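Local coordinates for protein endo-1,3-beta-glucanase, family GH16 (Zobellia galactanivorans, PDB 5FUI) that hydrolyses the beta-1,3-glucan laminarin and carries a C-terminal family 6 carbohydrate-binding module, the part described here, that binds it, at residues 21-26 and 41-46; 71-76 and 114-119. All coordinates share one frame; numbering follows the deposited sequence. Where two conformers were deposited one is given.

Contact 1: 21-26 and 41-46; sequences SNDVQK and NGSWMS. With APY (2-aminomethyl-pyridine), chain C.
Asn22 and Trp44 face each other as an antiparallel hydrogen-bonded pair at one edge of a five-stranded sheet in the beta-sandwich of this family 6 carbohydrate-binding module. Two backbone bonds join them. Asn22 N gives its hydrogen to Trp44 O at 2.9 Å. Trp44 N returns a longer bond to Asn22 O. The indole lies between protein and ligand. Trp44 CG sits between the backbone N and the carbonyl carbon (chi1 53°), and the indole lies with one face against Ser21 and Asn22. Asn22 CB comes over this face in a CH-pi contact, 3.4 Å from the centroid of the five-membered ring. Ser21 backs the same face with its main chain, Ser21 CA lying 3.6 Å from Trp44 CZ3. The opposite face takes the bound 2-aminomethyl-pyridine, whose C4 lies over the centre of the indole. An aromatic face of this kind is how such modules commonly receive sugar rings, so the ligand probably marks a sugar position. Tyr117 meets Trp44 with its ring plane at about 30° to the indole and continues the aromatic surface. On the sheet face that carries Met45, Val24 CG1 from the loop touches Met45 SD at 3.9 Å. Past the paired residues, the loop ends are joined by Ser43. Its hydroxyl is anti to its own carbonyl carbon (chi1 -62°) and also receives a bond from Asn40 N. A water bridges the two segments, donating to both Asp23 OD2 and Asn41 O. Ser43 OG itself donates to Asp23 O at 2.7 Å, from above the carbonyl plane.

Contact 2: 71-76 and 114-119; sequences GRFSSD and FGLYSI. With APY (2-aminomethyl-pyridine), chain C.
Asp76 OD2 accepts a hydrogen bond of 2.7 Å from the amino N of the bound 2-aminomethyl-pyridine, and the same N makes a weak second bond to Asp76 OD1. The site lies on an antiparallel strand pair, 72-76 with 114-118, inside the five-stranded sheet of the beta-sandwich. Asp76 CG stands between its backbone N and carbonyl carbon (chi1 75°), and the carboxylate beyond it meets the amine, with Asp76 OD2 3.4 Å from Gly115 O, an acceptor it cannot bond. Gly80 N gives OD1 a further hydrogen bond, which helps to fix the carboxylate. The ligand amine is probably protonated, so charge would strengthen this grip. An alanine at Asp76 would probably leave the amine without its carboxylate partner and Gly80 N without its acceptor. Gly115 pairs with Asp76 through two backbone bonds, and its lack of a side chain matters: a CB would clash with Asp76 OD2 and with the ligand amine. Gly115 CA instead lies 3.6 Å from the ligand CM. Tyr117 stands on the same face, and the ligand C3 meets the edge of its ring at CD2. The other face points into the sandwich. There Phe73 and Leu116 lie side by side, pointing the same way, with Phe73 CE2 4.1 Å from Leu116 CD2. Leu116 CD2 also packs on Ser75 CB, while Ser75 OG is hydrogen-bonded to Gln103 OE1. At the far end Ile119 lies beside the extended Arg72, whose NE forms a salt bridge with Glu86. There Ile119 N donates to Arg72 O at 2.9 Å.

How the contacts relate
Both contacts belong to one five-stranded sheet and touch the same bound 2-aminomethyl-pyridine. Strands 44-52 and 110-118 are neighbours in it, and probable backbone hydrogen bonds between Ser43 O and Ser118 N and between Gly42 N and Ser118 O link the two contacts. Contact 1 lies at the sheet edge, is only partly buried, and runs out into loops. Contact 2 lies farther inside, is mostly buried, and has a longer backbone ladder. Their chemistry divides accordingly. Contact 1 offers the ligand an aromatic face, whereas contact 2 supplies the carboxylate, a glycine beside the ligand, and a second aromatic ring. Only contact 2 sends large aromatic side chains into the sandwich core.

Contact 1: 21-26 and 41-46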
ATOM      1  N   SER A  21       1.627  -6.636  10.979  1.00 12.33           N
ATOM      2  CA  SER A  21       2.599  -5.655  10.502  1.00 12.24           C
ATOM      3  C   SER A  21       3.934  -5.876  11.224  1.00 12.74           C
ATOM      4  O   SER A  21       4.030  -6.605  12.285  1.00 14.14           O
ATOM      5  CB  SER A  21       2.158  -4.212  10.775  1.00 12.68           C
ATOM      6  OG  SER A  21       2.101  -3.980  12.204  1.00 14.26           O
ATOM      7  N   ASN A  22       4.964  -5.245  10.682  1.00 12.89           N
ATOM      8  CA  ASN A  22       6.266  -5.191  11.326  1.00 11.64           C
ATOM      9  C   ASN A  22       6.747  -3.765  11.272  1.00 13.99           C
ATOM     10  O   ASN A  22       6.795  -3.205  10.213  1.00 11.66           O
ATOM     11  CB  ASN A  22       7.281  -6.061  10.540  1.00 12.76           C
ATOM     12  CG  ASN A  22       8.708  -5.903  11.043  1.00 12.95           C
ATOM     13  OD1 ASN A  22       9.629  -5.627  10.262  1.00 14.90           O
ATOM     14  ND2 ASN A  22       8.899  -6.139  12.299  1.00 12.69           N
ATOM     15  N   ASP A  23       7.130  -3.229  12.424  1.00 12.21           N
ATOM     16  CA  ASP A  23       7.880  -1.976  12.476  1.00 11.72           C
ATOM     17  C   ASP A  23       7.213  -0.803  11.774  1.00 12.70           C
ATOM     18  O   ASP A  23       7.847  -0.050  11.039  1.00 11.69           O
ATOM     19  CB  ASP A  23       9.352  -2.174  12.013  1.00 11.84           C
ATOM     20  CG  ASP A  23      10.275  -1.073  12.422  1.00 13.46           C
ATOM     21  OD1 ASP A  23       9.937  -0.301  13.384  1.00 17.94           O
ATOM     22  OD2 ASP A  23      11.304  -0.865  11.709  1.00 15.29           O
ATOM     23  N   VAL A  24       5.919  -0.619  12.069  1.00 12.25           N
ATOM     24  CA  VAL A  24       5.228   0.592  11.625  1.00 14.01           C
ATOM     25  C   VAL A  24       4.399   1.150  12.758  1.00 13.36           C
ATOM     26  O   VAL A  24       4.202   0.456  13.790  1.00 14.66           O
ATOM     27  CB  VAL A  24       4.295   0.301  10.417  1.00 13.44           C
ATOM     28  CG1 VAL A  24       5.084  -0.243   9.202  1.00 10.76           C
ATOM     29  CG2 VAL A  24       3.108  -0.591  10.795  1.00 14.28           C
ATOM     30  N   GLN A  25       3.903   2.390  12.605  1.00 13.00           N
ATOM     31  CA  GLN A  25       3.014   2.881  13.643  1.00 13.37           C
ATOM     32  C   GLN A  25       1.878   3.642  12.981  1.00 13.68           C
ATOM     33  O   GLN A  25       2.009   4.233  11.937  1.00 19.34           O
ATOM     34  CB  GLN A  25       3.732   3.871  14.560  1.00 15.41           C
ATOM     35  CG  GLN A  25       4.780   3.156  15.427  1.00 20.54           C
ATOM     36  CD  GLN A  25       5.551   4.072  16.297  1.00 25.36           C
ATOM     37  OE1 GLN A  25       5.008   4.999  16.875  1.00 36.59           O
ATOM     38  NE2 GLN A  25       6.843   3.852  16.347  1.00 27.21           N
ATOM     39  N   LYS A  26       0.739   3.657  13.637  1.00 11.80           N
ATOM     40  CA  LYS A  26      -0.430   4.454  13.192  0.50 13.83           C
ATOM     41  C   LYS A  26      -0.369   5.891  13.743  1.00 14.34           C
ATOM     42  O   LYS A  26       0.173   6.132  14.858  1.00 14.41           O
ATOM     43  CB  LYS A  26      -1.740   3.831  13.711  0.50 14.23           C
ATOM     44  CG  LYS A  26      -2.061   2.414  13.236  0.50 15.97           C
ATOM     45  CD  LYS A  26      -3.398   1.984  13.821  0.50 22.20           C
ATOM     46  CE  LYS A  26      -3.778   0.575  13.448  0.50 23.99           C
ATOM     47  NZ  LYS A  26      -2.573  -0.205  13.141  0.50 26.36           N
ATOM     48  N   ASN A  41      13.089   0.617   6.395  1.00 12.81           N
ATOM     49  CA  ASN A  41      13.465  -0.506   5.519  1.00 13.49           C
ATOM     50  C   ASN A  41      13.008  -1.782   6.263  1.00 11.03           C
ATOM     51  O   ASN A  41      13.334  -1.943   7.448  1.00 14.86           O
ATOM     52  CB  ASN A  41      15.005  -0.557   5.417  1.00 14.93           C
ATOM     53  CG  ASN A  41      15.589   0.570   4.593  1.00 16.12           C
ATOM     54  OD1 ASN A  41      14.966   1.546   4.319  1.00 14.16           O
ATOM     55  ND2 ASN A  41      16.820   0.354   4.094  1.00 28.46           N
ATOM     56  N   GLY A  42      12.377  -2.708   5.558  1.00 11.33           N
ATOM     57  CA  GLY A  42      12.007  -3.966   6.151  1.00 12.57           C
ATOM     58  C   GLY A  42      10.726  -3.990   6.954  1.00 11.85           C
ATOM     59  O   GLY A  42      10.228  -5.067   7.367  1.00 12.65           O
ATOM     60  N   SER A  43      10.099  -2.799   7.166  1.00 10.16           N
ATOM     61  CA  SER A  43       8.701  -2.741   7.650  1.00 10.27           C
ATOM     62  C   SER A  43       7.749  -3.351   6.600  1.00  9.91           C
ATOM     63  O   SER A  43       8.053  -3.376   5.420  1.00 10.70           O
ATOM     64  CB  SER A  43       8.314  -1.288   7.812  1.00 11.35           C
ATOM     65  OG  SER A  43       9.142  -0.644   8.775  1.00 11.00           O
ATOM     66  N   TRP A  44       6.606  -3.864   7.069  1.00  9.29           N
ATOM     67  CA  TRP A  44       5.595  -4.349   6.184  1.00  9.87           C
ATOM     68  C   TRP A  44       4.247  -4.389   6.819  1.00 10.66           C
ATOM     69  O   TRP A  44       4.118  -4.258   8.072  1.00  9.98           O
ATOM     70  CB  TRP A  44       5.949  -5.750   5.595  1.00 10.17           C
ATOM     71  CG  TRP A  44       6.282  -6.792   6.678  1.00  9.31           C
ATOM     72  CD1 TRP A  44       7.519  -7.130   7.206  1.00  9.98           C
ATOM     73  CD2 TRP A  44       5.292  -7.573   7.451  1.00 11.06           C
ATOM     74  NE1 TRP A  44       7.384  -8.081   8.207  1.00 11.61           N
ATOM     75  CE2 TRP A  44       6.037  -8.349   8.422  1.00 10.37           C
ATOM     76  CE3 TRP A  44       3.865  -7.616   7.483  1.00 10.80           C
ATOM     77  CZ2 TRP A  44       5.414  -9.163   9.328  1.00 11.86           C
ATOM     78  CZ3 TRP A  44       3.253  -8.525   8.397  1.00 13.18           C
ATOM     79  CH2 TRP A  44       4.029  -9.265   9.273  1.00 13.34           C
ATOM     80  N   MET A  45       3.224  -4.587   5.990  1.00  9.38           N
ATOM     81  CA  MET A  45       1.844  -4.695   6.483  1.00  9.53           C
ATOM     82  C   MET A  45       1.164  -5.760   5.668  1.00 10.76           C
ATOM     83  O   MET A  45       1.400  -5.848   4.448  1.00 11.59           O
ATOM     84  CB  MET A  45       1.099  -3.388   6.327  1.00 10.47           C
ATOM     85  CG  MET A  45       1.670  -2.209   7.086  1.00 11.94           C
ATOM     86  SD  MET A  45       2.973  -1.283   6.106  1.00 15.62           S
ATOM     87  CE  MET A  45       1.945  -0.348   5.052  1.00 14.51           C
ATOM     88  N   SER A  46       0.244  -6.492   6.264  1.00 10.58           N
ATOM     89  CA  SER A  46      -0.449  -7.565   5.553  1.00 10.17           C
ATOM     90  C   SER A  46      -1.973  -7.435   5.776  1.00 12.05           C
ATOM     91  O   SER A  46      -2.411  -7.301   6.912  1.00 12.02           O
ATOM     92  CB  SER A  46       0.064  -8.915   6.098  1.00 12.71           C
ATOM     93  OG  SER A  46      -0.534 -10.054   5.560  1.00 16.85           O
TER
HETATM   94  N   APY C 132       4.012 -10.047   2.000  1.00 26.35           N
HETATM   95  CM  APY C 132       4.166  -8.870   2.832  1.00 27.45           C
HETATM   96  C2  APY C 132       4.531  -9.725   4.034  1.00 27.43           C
HETATM   97  C3  APY C 132       5.859  -9.892   4.344  1.00 23.44           C
HETATM   98  C4  APY C 132       6.258 -10.743   5.402  1.00 24.16           C
HETATM   99  C5  APY C 132       5.275 -11.497   6.069  1.00 29.16           C
HETATM  100  C6  APY C 132       3.937 -11.336   5.744  1.00 27.69           C
HETATM  101  N1  APY C 132       3.600 -10.495   4.702  1.00 24.55           N
HETATM  102  O   HOH W   1      12.349  -2.620   9.970  1.00 19.26           O

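Contact 2: 71-76 and 114-119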
ATOM      1  N   GLY A  71      11.580   6.601  -0.867  1.00 12.31           N
ATOM      2  CA  GLY A  71      10.651   5.595  -0.288  1.00 10.04           C
ATOM      3  C   GLY A  71      10.232   4.617  -1.378  1.00  9.49           C
ATOM      4  O   GLY A  71       9.974   5.027  -2.531  1.00 11.06           O
ATOM      5  N   ARG A  72      10.119   3.346  -1.059  1.00  9.70           N
ATOM      6  CA  ARG A  72       9.857   2.353  -2.117  1.00  9.43           C
ATOM      7  C   ARG A  72       9.264   1.162  -1.438  1.00  9.12           C
ATOM      8  O   ARG A  72       9.712   0.762  -0.344  1.00  9.71           O
ATOM      9  CB  ARG A  72      11.191   1.958  -2.822  1.00 10.06           C
ATOM     10  CG  ARG A  72      10.909   1.145  -4.067  1.00 12.02           C
ATOM     11  CD  ARG A  72      12.298   0.713  -4.635  1.00 13.85           C
ATOM     12  NE  ARG A  72      12.034   0.010  -5.885  1.00 14.27           N
ATOM     13  CZ  ARG A  72      12.103   0.534  -7.081  1.00 15.32           C
ATOM     14  NH1 ARG A  72      12.516   1.778  -7.251  1.00 18.02           N
ATOM     15  NH2 ARG A  72      11.806  -0.212  -8.122  1.00 16.54           N
ATOM     16  N   PHE A  73       8.249   0.572  -2.055  1.00  8.85           N
ATOM     17  CA  PHE A  73       7.655  -0.638  -1.472  1.00  9.24           C
ATOM     18  C   PHE A  73       7.191  -1.580  -2.567  1.00  9.20           C
ATOM     19  O   PHE A  73       7.023  -1.168  -3.734  1.00 10.81           O
ATOM     20  CB  PHE A  73       6.511  -0.315  -0.480  1.00 10.72           C
ATOM     21  CG  PHE A  73       5.344   0.422  -1.088  1.00  9.43           C
ATOM     22  CD1 PHE A  73       5.328   1.875  -1.067  1.00  9.64           C
ATOM     23  CD2 PHE A  73       4.243  -0.287  -1.604  1.00 11.07           C
ATOM     24  CE1 PHE A  73       4.207   2.502  -1.558  1.00 11.19           C
ATOM     25  CE2 PHE A  73       3.137   0.379  -2.102  1.00 12.85           C
ATOM     26  CZ  PHE A  73       3.093   1.773  -2.050  1.00 11.71           C
ATOM     27  N   SER A  74       7.062  -2.855  -2.192  1.00  8.53           N
ATOM     28  CA  SER A  74       6.516  -3.887  -3.139  1.00  8.98           C
ATOM     29  C   SER A  74       5.157  -4.324  -2.646  1.00 11.72           C
ATOM     30  O   SER A  74       4.852  -4.246  -1.456  1.00 11.60           O
ATOM     31  CB  SER A  74       7.444  -5.115  -3.223  1.00 10.83           C
ATOM     32  OG  SER A  74       7.542  -5.727  -1.904  1.00 14.44           O
ATOM     33  N   SER A  75       4.330  -4.713  -3.601  1.00 10.10           N
ATOM     34  CA  SER A  75       3.016  -5.325  -3.281  1.00  8.20           C
ATOM     35  C   SER A  75       3.023  -6.791  -3.784  1.00  8.95           C
ATOM     36  O   SER A  75       3.656  -7.125  -4.798  1.00  9.92           O
ATOM     37  CB  SER A  75       1.837  -4.578  -3.886  1.00  9.15           C
ATOM     38  OG  SER A  75       2.063  -4.446  -5.272  1.00 10.53           O
ATOM     39  N   ASP A  76       2.334  -7.659  -3.009  1.00  9.38           N
ATOM     40  CA  ASP A  76       2.313  -9.082  -3.353  1.00  8.87           C
ATOM     41  C   ASP A  76       1.076  -9.761  -2.846  1.00  9.40           C
ATOM     42  O   ASP A  76       0.376  -9.205  -1.975  1.00 11.54           O
ATOM     43  CB  ASP A  76       3.562  -9.777  -2.767  1.00 11.92           C
ATOM     44  CG  ASP A  76       3.471  -9.982  -1.301  1.00 12.74           C
ATOM     45  OD1 ASP A  76       2.839 -10.932  -0.852  1.00 14.43           O
ATOM     46  OD2 ASP A  76       3.966  -9.125  -0.505  1.00 21.24           O
ATOM     47  N   PHE A 114      -3.026  -9.768   0.954  1.00 11.33           N
ATOM     48  CA  PHE A 114      -2.332  -8.694   0.206  1.00 12.29           C
ATOM     49  C   PHE A 114      -1.241  -8.085   1.067  1.00 10.90           C
ATOM     50  O   PHE A 114      -1.530  -7.712   2.221  1.00 12.27           O
ATOM     51  CB  PHE A 114      -3.406  -7.688  -0.196  1.00 12.98           C
ATOM     52  CG  PHE A 114      -2.913  -6.480  -0.985  1.00 11.91           C
ATOM     53  CD1 PHE A 114      -2.660  -6.548  -2.354  1.00 15.48           C
ATOM     54  CD2 PHE A 114      -2.784  -5.281  -0.341  1.00 15.56           C
ATOM     55  CE1 PHE A 114      -2.212  -5.419  -3.024  1.00 12.93           C
ATOM     56  CE2 PHE A 114      -2.366  -4.157  -1.024  1.00 15.84           C
ATOM     57  CZ  PHE A 114      -2.056  -4.234  -2.350  1.00 12.99           C
ATOM     58  N   GLY A 115       0.020  -8.030   0.593  1.00 12.00           N
ATOM     59  CA  GLY A 115       1.110  -7.580   1.407  1.00 10.22           C
ATOM     60  C   GLY A 115       1.806  -6.365   0.794  1.00 10.38           C
ATOM     61  O   GLY A 115       1.982  -6.311  -0.429  1.00 12.04           O
ATOM     62  N   LEU A 116       2.214  -5.421   1.655  1.00  9.96           N
ATOM     63  CA  LEU A 116       3.068  -4.282   1.249  1.00  7.84           C
ATOM     64  C   LEU A 116       4.358  -4.360   2.036  1.00  9.70           C
ATOM     65  O   LEU A 116       4.293  -4.532   3.256  1.00 11.65           O
ATOM     66  CB  LEU A 116       2.361  -2.907   1.584  1.00  8.31           C
ATOM     67  CG  LEU A 116       1.036  -2.762   0.829  1.00 10.07           C
ATOM     68  CD1 LEU A 116       0.464  -1.387   1.174  1.00 13.05           C
ATOM     69  CD2 LEU A 116       1.279  -2.940  -0.650  1.00 13.06           C
ATOM     70  N   TYR A 117       5.482  -4.314   1.330  1.00 10.05           N
ATOM     71  CA  TYR A 117       6.739  -4.517   2.016  1.00  8.89           C
ATOM     72  C   TYR A 117       7.637  -3.344   1.701  1.00  9.57           C
ATOM     73  O   TYR A 117       7.916  -3.047   0.524  1.00 10.36           O
ATOM     74  CB  TYR A 117       7.373  -5.829   1.447  1.00  9.96           C
ATOM     75  CG  TYR A 117       8.287  -6.553   2.413  1.00 15.13           C
ATOM     76  CD1 TYR A 117       9.453  -5.958   2.863  1.00 13.49           C
ATOM     77  CD2 TYR A 117       7.939  -7.833   2.938  1.00 15.46           C
ATOM     78  CE1 TYR A 117      10.315  -6.615   3.765  1.00 18.43           C
ATOM     79  CE2 TYR A 117       8.760  -8.497   3.808  1.00 13.51           C
ATOM     80  CZ  TYR A 117       9.964  -7.927   4.181  1.00 12.24           C
ATOM     81  OH  TYR A 117      10.738  -8.625   5.105  1.00 14.50           O
ATOM     82  N   SER A 118       8.140  -2.677   2.727  1.00  8.80           N
ATOM     83  CA  SER A 118       8.999  -1.522   2.530  1.00 10.48           C
ATOM     84  C   SER A 118      10.422  -1.937   2.156  1.00 11.93           C
ATOM     85  O   SER A 118      11.152  -2.558   2.951  1.00 12.69           O
ATOM     86  CB  SER A 118       9.047  -0.738   3.829  1.00 11.45           C
ATOM     87  OG  SER A 118       9.876   0.422   3.650  1.00 11.02           O
ATOM     88  N   ILE A 119      10.783  -1.590   0.944  1.00  9.66           N
ATOM     89  CA  ILE A 119      12.165  -1.756   0.472  1.00 11.47           C
ATOM     90  C   ILE A 119      13.029  -0.630   0.991  1.00 11.57           C
ATOM     91  O   ILE A 119      14.175  -0.882   1.462  1.00 13.74           O
ATOM     92  CB  ILE A 119      12.180  -1.731  -1.074  1.00 12.70           C
ATOM     93  CG1 ILE A 119      11.406  -2.986  -1.567  1.00 11.21           C
ATOM     94  CG2 ILE A 119      13.638  -1.686  -1.615  1.00 12.90           C
ATOM     95  CD1 ILE A 119      11.084  -2.876  -3.077  1.00 11.71           C
TER
HETATM   96  N   APY C 132       4.012 -10.047   2.000  1.00 26.35           N
HETATM   97  CM  APY C 132       4.166  -8.870   2.832  1.00 27.45           C
HETATM   98  C2  APY C 132       4.531  -9.725   4.034  1.00 27.43           C
HETATM   99  C3  APY C 132       5.859  -9.892   4.344  1.00 23.44           C
HETATM  100  C4  APY C 132       6.258 -10.743   5.402  1.00 24.16           C
HETATM  101  C5  APY C 132       5.275 -11.497   6.069  1.00 29.16           C
HETATM  102  C6  APY C 132       3.937 -11.336   5.744  1.00 27.69           C
HETATM  103  N1  APY C 132       3.600 -10.495   4.702  1.00 24.55           N